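Local coordinates for protein 2,3-dihydroxybenzoate-AMP ligase (Mycobacterium smegmatis, PDB 5KEI) that belongs to the ANL superfamily of adenylate-forming (AMP-binding) enzymes, built from a large N-terminal part and a small C-terminal domain, at residues S481-E493 against L539-V553. Sequence-based numbering, arbitrary orientation.
Sequences SVWAAAAVALPDE and LPTTAVGKIDKKAIV
Three oxygens hold the ammonium group of Lys549: NZ donates to the backbone O of Ala487 at 3.0 Å and makes salt bridges to Asp458 and Glu473. The hydrogen bond to this carbonyl is bent, 146° at the oxygen, with the nitrogen somewhat tilted from the carbonyl plane. Lys549 reaches it because its chain runs extended beyond CG, laying CE 3.5 Å from the same Ala487 O. Glu473 also accepts from the backbone N of Ala487, so Glu473 and Lys549 between them hold both polar backbone atoms of Ala487, which belong to two successive peptides; the two acids probably keep the lysine charged.

Strand 485-492 is an edge of the small three-stranded sheet in the C-terminal domain, paired with 498-505, and helix 549-553 with the loop before it packs on one face, the axes crossing at -51°. Ala486 is the small floor here: its CB meets Ile547 CG2 at 3.9 Å and both Leu539 CD1 and Ile552 CD1 at 4.0 Å. Leu539 CD1 also lies 3.9 Å from Ala484 CB. Further along, Val488 splits its branches. With CG1 anti to the backbone N (chi1 -169°), that methyl presses on Val553 CG2 at 3.4 Å, while CG2 touches Ile552 CG2. On the sheet's other face, Ala487 packs against Ala469 and Leu472 of helix 469-477.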
loop_
_atom_site.group_PDB
_atom_site.type_symbol
_atom_site.label_atom_id
_atom_site.label_comp_id
_atom_site.label_asym_id
_atom_site.label_seq_id
_atom_site.Cartn_x
_atom_site.Cartn_y
_atom_site.Cartn_z
ATOM N N SER A 481 15.096 -15.018 -16.016
ATOM C CA SER A 481 14.879 -15.437 -17.397
ATOM C C SER A 481 13.399 -15.506 -17.759
ATOM O O SER A 481 13.050 -15.487 -18.934
ATOM C CB SER A 481 15.549 -16.789 -17.661
ATOM O OG SER A 481 16.966 -16.675 -17.611
ATOM N N VAL A 482 12.533 -15.581 -16.753
ATOM C CA VAL A 482 11.094 -15.600 -16.997
ATOM C C VAL A 482 10.503 -14.184 -16.988
ATOM O O VAL A 482 10.403 -13.524 -15.932
ATOM C CB VAL A 482 10.351 -16.456 -15.957
ATOM C CG1 VAL A 482 8.868 -16.533 -16.300
ATOM C CG2 VAL A 482 10.961 -17.847 -15.874
ATOM N N TRP A 483 10.126 -13.722 -18.178
ATOM C CA TRP A 483 9.480 -12.430 -18.323
ATOM C C TRP A 483 8.018 -12.511 -17.910
ATOM O O TRP A 483 7.619 -11.852 -16.962
ATOM C CB TRP A 483 9.582 -11.918 -19.757
ATOM C CG TRP A 483 8.981 -10.544 -19.902
ATOM C CD1 TRP A 483 7.772 -10.229 -20.465
ATOM C CD2 TRP A 483 9.550 -9.307 -19.456
ATOM N NE1 TRP A 483 7.560 -8.870 -20.399
ATOM C CE2 TRP A 483 8.644 -8.279 -19.788
ATOM C CE3 TRP A 483 10.749 -8.963 -18.817
ATOM C CZ2 TRP A 483 8.892 -6.932 -19.507
ATOM C CZ3 TRP A 483 10.996 -7.629 -18.540
ATOM C CH2 TRP A 483 10.072 -6.633 -18.879
ATOM N N ALA A 484 7.232 -13.298 -18.651
ATOM C CA ALA A 484 5.829 -13.593 -18.334
ATOM C C ALA A 484 5.661 -15.107 -18.137
ATOM O O ALA A 484 6.446 -15.887 -18.672
ATOM C CB ALA A 484 4.909 -13.093 -19.439
ATOM N N ALA A 485 4.658 -15.528 -17.371
ATOM C CA ALA A 485 4.438 -16.958 -17.128
ATOM C C ALA A 485 2.959 -17.286 -17.026
ATOM O O ALA A 485 2.178 -16.482 -16.527
ATOM C CB ALA A 485 5.155 -17.409 -15.866
ATOM N N ALA A 486 2.575 -18.468 -17.497
ATOM C CA ALA A 486 1.208 -18.961 -17.324
ATOM C C ALA A 486 1.185 -20.457 -16.966
ATOM O O ALA A 486 1.653 -21.296 -17.728
ATOM C CB ALA A 486 0.390 -18.703 -18.579
ATOM N N ALA A 487 0.663 -20.776 -15.785
ATOM C CA ALA A 487 0.495 -22.163 -15.371
ATOM C C ALA A 487 -0.878 -22.607 -15.835
ATOM O O ALA A 487 -1.897 -22.023 -15.463
ATOM C CB ALA A 487 0.649 -22.325 -13.853
ATOM N N VAL A 488 -0.901 -23.620 -16.684
ATOM C CA VAL A 488 -2.132 -24.031 -17.327
ATOM C C VAL A 488 -2.423 -25.506 -16.999
ATOM O O VAL A 488 -1.501 -26.303 -16.771
ATOM C CB VAL A 488 -2.038 -23.800 -18.853
ATOM C CG1 VAL A 488 -3.369 -23.966 -19.486
ATOM C CG2 VAL A 488 -1.517 -22.388 -19.141
ATOM N N ALA A 489 -3.706 -25.848 -16.951
ATOM C CA ALA A 489 -4.151 -27.206 -16.676
ATOM C C ALA A 489 -4.405 -27.961 -17.971
ATOM O O ALA A 489 -5.140 -27.492 -18.841
ATOM C CB ALA A 489 -5.418 -27.192 -15.815
ATOM N N LEU A 490 -3.778 -29.127 -18.094
ATOM C CA LEU A 490 -4.038 -30.031 -19.208
ATOM C C LEU A 490 -4.577 -31.353 -18.682
ATOM O O LEU A 490 -4.083 -31.855 -17.670
ATOM C CB LEU A 490 -2.767 -30.261 -20.006
ATOM C CG LEU A 490 -2.227 -28.986 -20.640
ATOM C CD1 LEU A 490 -0.835 -29.260 -21.150
ATOM C CD2 LEU A 490 -3.138 -28.507 -21.751
ATOM N N PRO A 491 -5.625 -31.893 -19.334
ATOM C CA PRO A 491 -6.140 -33.234 -19.040
ATOM C C PRO A 491 -5.037 -34.266 -19.114
ATOM O O PRO A 491 -4.291 -34.303 -20.094
ATOM C CB PRO A 491 -7.175 -33.451 -20.136
ATOM C CG PRO A 491 -7.724 -32.090 -20.342
ATOM C CD PRO A 491 -6.526 -31.171 -20.250
ATOM N N ASP A 492 -4.915 -35.064 -18.062
ATOM C CA ASP A 492 -3.853 -36.043 -17.968
ATOM C C ASP A 492 -4.402 -37.293 -17.321
ATOM O O ASP A 492 -5.191 -37.241 -16.363
ATOM C CB ASP A 492 -2.657 -35.503 -17.174
ATOM C CG ASP A 492 -1.535 -36.531 -17.035
ATOM O OD1 ASP A 492 -0.659 -36.613 -17.926
ATOM O OD2 ASP A 492 -1.525 -37.264 -16.026
ATOM N N GLU A 493 -3.940 -38.414 -17.853
ATOM C CA GLU A 493 -4.441 -39.745 -17.551
ATOM C C GLU A 493 -4.015 -40.267 -16.177
ATOM O O GLU A 493 -4.655 -41.158 -15.632
ATOM C CB GLU A 493 -3.947 -40.679 -18.655
ATOM C CG GLU A 493 -4.579 -42.027 -18.743
ATOM C CD GLU A 493 -3.767 -42.925 -19.662
ATOM O OE1 GLU A 493 -3.073 -42.364 -20.542
ATOM O OE2 GLU A 493 -3.805 -44.168 -19.501
ATOM N N LEU A 539 2.180 -14.137 -24.535
ATOM C CA LEU A 539 1.000 -14.833 -24.045
ATOM C C LEU A 539 -0.271 -14.152 -24.533
ATOM O O LEU A 539 -0.380 -12.924 -24.501
ATOM C CB LEU A 539 1.010 -14.908 -22.514
ATOM C CG LEU A 539 2.187 -15.645 -21.865
ATOM C CD1 LEU A 539 2.071 -15.575 -20.356
ATOM C CD2 LEU A 539 2.263 -17.093 -22.338
ATOM N N PRO A 540 -1.225 -14.947 -25.029
ATOM C CA PRO A 540 -2.543 -14.396 -25.347
ATOM C C PRO A 540 -3.262 -13.853 -24.103
ATOM O O PRO A 540 -3.099 -14.382 -22.998
ATOM C CB PRO A 540 -3.293 -15.595 -25.943
ATOM C CG PRO A 540 -2.469 -16.807 -25.584
ATOM C CD PRO A 540 -1.063 -16.318 -25.533
ATOM N N THR A 541 -4.054 -12.803 -24.305
ATOM C CA THR A 541 -4.770 -12.125 -23.227
ATOM C C THR A 541 -6.232 -11.882 -23.577
ATOM O O THR A 541 -6.584 -11.766 -24.749
ATOM C CB THR A 541 -4.124 -10.767 -22.892
ATOM O OG1 THR A 541 -3.993 -9.992 -24.095
ATOM C CG2 THR A 541 -2.758 -10.961 -22.244
ATOM N N THR A 542 -7.082 -11.802 -22.558
ATOM C CA THR A 542 -8.460 -11.350 -22.756
ATOM C C THR A 542 -8.507 -9.823 -22.909
ATOM O O THR A 542 -7.488 -9.142 -22.741
ATOM C CB THR A 542 -9.377 -11.780 -21.590
ATOM O OG1 THR A 542 -8.965 -11.143 -20.373
ATOM C CG2 THR A 542 -9.333 -13.286 -21.407
ATOM N N ALA A 543 -9.688 -9.287 -23.216
ATOM C CA ALA A 543 -9.862 -7.840 -23.419
ATOM C C ALA A 543 -9.861 -7.061 -22.100
ATOM O O ALA A 543 -10.618 -6.102 -21.926
ATOM C CB ALA A 543 -11.144 -7.571 -24.185
ATOM N N VAL A 544 -8.995 -7.488 -21.187
ATOM C CA VAL A 544 -8.914 -6.979 -19.826
ATOM C C VAL A 544 -7.463 -7.210 -19.398
ATOM O O VAL A 544 -6.986 -6.664 -18.410
ATOM C CB VAL A 544 -9.967 -7.675 -18.897
ATOM C CG1 VAL A 544 -9.486 -7.839 -17.477
ATOM C CG2 VAL A 544 -11.277 -6.903 -18.918
ATOM N N GLY A 545 -6.745 -7.991 -20.198
ATOM C CA GLY A 545 -5.304 -8.109 -20.047
ATOM C C GLY A 545 -4.878 -9.362 -19.318
ATOM O O GLY A 545 -3.696 -9.716 -19.294
ATOM N N LYS A 546 -5.853 -10.032 -18.715
ATOM C CA LYS A 546 -5.616 -11.290 -18.032
ATOM C C LYS A 546 -5.265 -12.366 -19.073
ATOM O O LYS A 546 -5.849 -12.412 -20.160
ATOM C CB LYS A 546 -6.847 -11.666 -17.199
ATOM C CG LYS A 546 -7.010 -13.130 -16.912
ATOM C CD LYS A 546 -8.394 -13.415 -16.336
ATOM C CE LYS A 546 -8.903 -14.791 -16.771
ATOM N NZ LYS A 546 -10.195 -15.154 -16.117
ATOM N N ILE A 547 -4.279 -13.193 -18.751
ATOM C CA ILE A 547 -3.812 -14.221 -19.665
ATOM C C ILE A 547 -4.994 -15.074 -20.109
ATOM O O ILE A 547 -5.804 -15.470 -19.277
ATOM C CB ILE A 547 -2.719 -15.091 -18.999
ATOM C CG1 ILE A 547 -1.546 -14.203 -18.549
ATOM C CG2 ILE A 547 -2.259 -16.182 -19.947
ATOM C CD1 ILE A 547 -0.431 -14.941 -17.801
ATOM N N ASP A 548 -5.127 -15.309 -21.417
ATOM C CA ASP A 548 -6.244 -16.112 -21.941
ATOM C C ASP A 548 -5.891 -17.604 -21.929
ATOM O O ASP A 548 -5.476 -18.163 -22.938
ATOM C CB ASP A 548 -6.627 -15.663 -23.361
ATOM C CG ASP A 548 -7.950 -16.277 -23.843
ATOM O OD1 ASP A 548 -8.573 -17.061 -23.090
ATOM O OD2 ASP A 548 -8.384 -15.950 -24.972
ATOM N N LYS A 549 -6.067 -18.235 -20.775
ATOM C CA LYS A 549 -5.576 -19.584 -20.554
ATOM C C LYS A 549 -6.392 -20.626 -21.303
ATOM O O LYS A 549 -5.854 -21.640 -21.735
ATOM C CB LYS A 549 -5.563 -19.906 -19.058
ATOM C CG LYS A 549 -4.591 -19.054 -18.265
ATOM C CD LYS A 549 -4.498 -19.503 -16.823
ATOM C CE LYS A 549 -3.280 -18.887 -16.137
ATOM N NZ LYS A 549 -3.137 -19.376 -14.730
ATOM N N LYS A 550 -7.686 -20.378 -21.456
ATOM C CA LYS A 550 -8.537 -21.289 -22.199
ATOM C C LYS A 550 -8.043 -21.349 -23.637
ATOM O O LYS A 550 -8.149 -22.377 -24.300
ATOM C CB LYS A 550 -10.002 -20.846 -22.134
ATOM C CG LYS A 550 -10.361 -20.139 -20.834
ATOM C CD LYS A 550 -11.870 -20.050 -20.605
ATOM C CE LYS A 550 -12.428 -21.316 -19.956
ATOM N NZ LYS A 550 -11.948 -21.512 -18.554
ATOM N N ALA A 551 -7.485 -20.238 -24.102
ATOM C CA ALA A 551 -6.931 -20.167 -25.443
ATOM C C ALA A 551 -5.604 -20.913 -25.516
ATOM O O ALA A 551 -5.347 -21.635 -26.480
ATOM C CB ALA A 551 -6.747 -18.724 -25.865
ATOM N N ILE A 552 -4.766 -20.730 -24.497
ATOM C CA ILE A 552 -3.483 -21.426 -24.410
ATOM C C ILE A 552 -3.692 -22.946 -24.378
ATOM O O ILE A 552 -2.889 -23.696 -24.936
ATOM C CB ILE A 552 -2.673 -20.971 -23.168
ATOM C CG1 ILE A 552 -2.339 -19.479 -23.255
ATOM C CG2 ILE A 552 -1.393 -21.775 -23.017
ATOM C CD1 ILE A 552 -1.469 -18.981 -22.118
ATOM N N VAL A 553 -4.776 -23.394 -23.745
ATOM C CA VAL A 553 -5.136 -24.811 -23.759
ATOM C C VAL A 553 -5.424 -25.289 -25.188
ATOM O O VAL A 553 -4.750 -26.197 -25.683
ATOM C CB VAL A 553 -6.352 -25.107 -22.873
ATOM C CG1 VAL A 553 -6.948 -26.457 -23.232
ATOM C CG2 VAL A 553 -5.961 -25.082 -21.413
#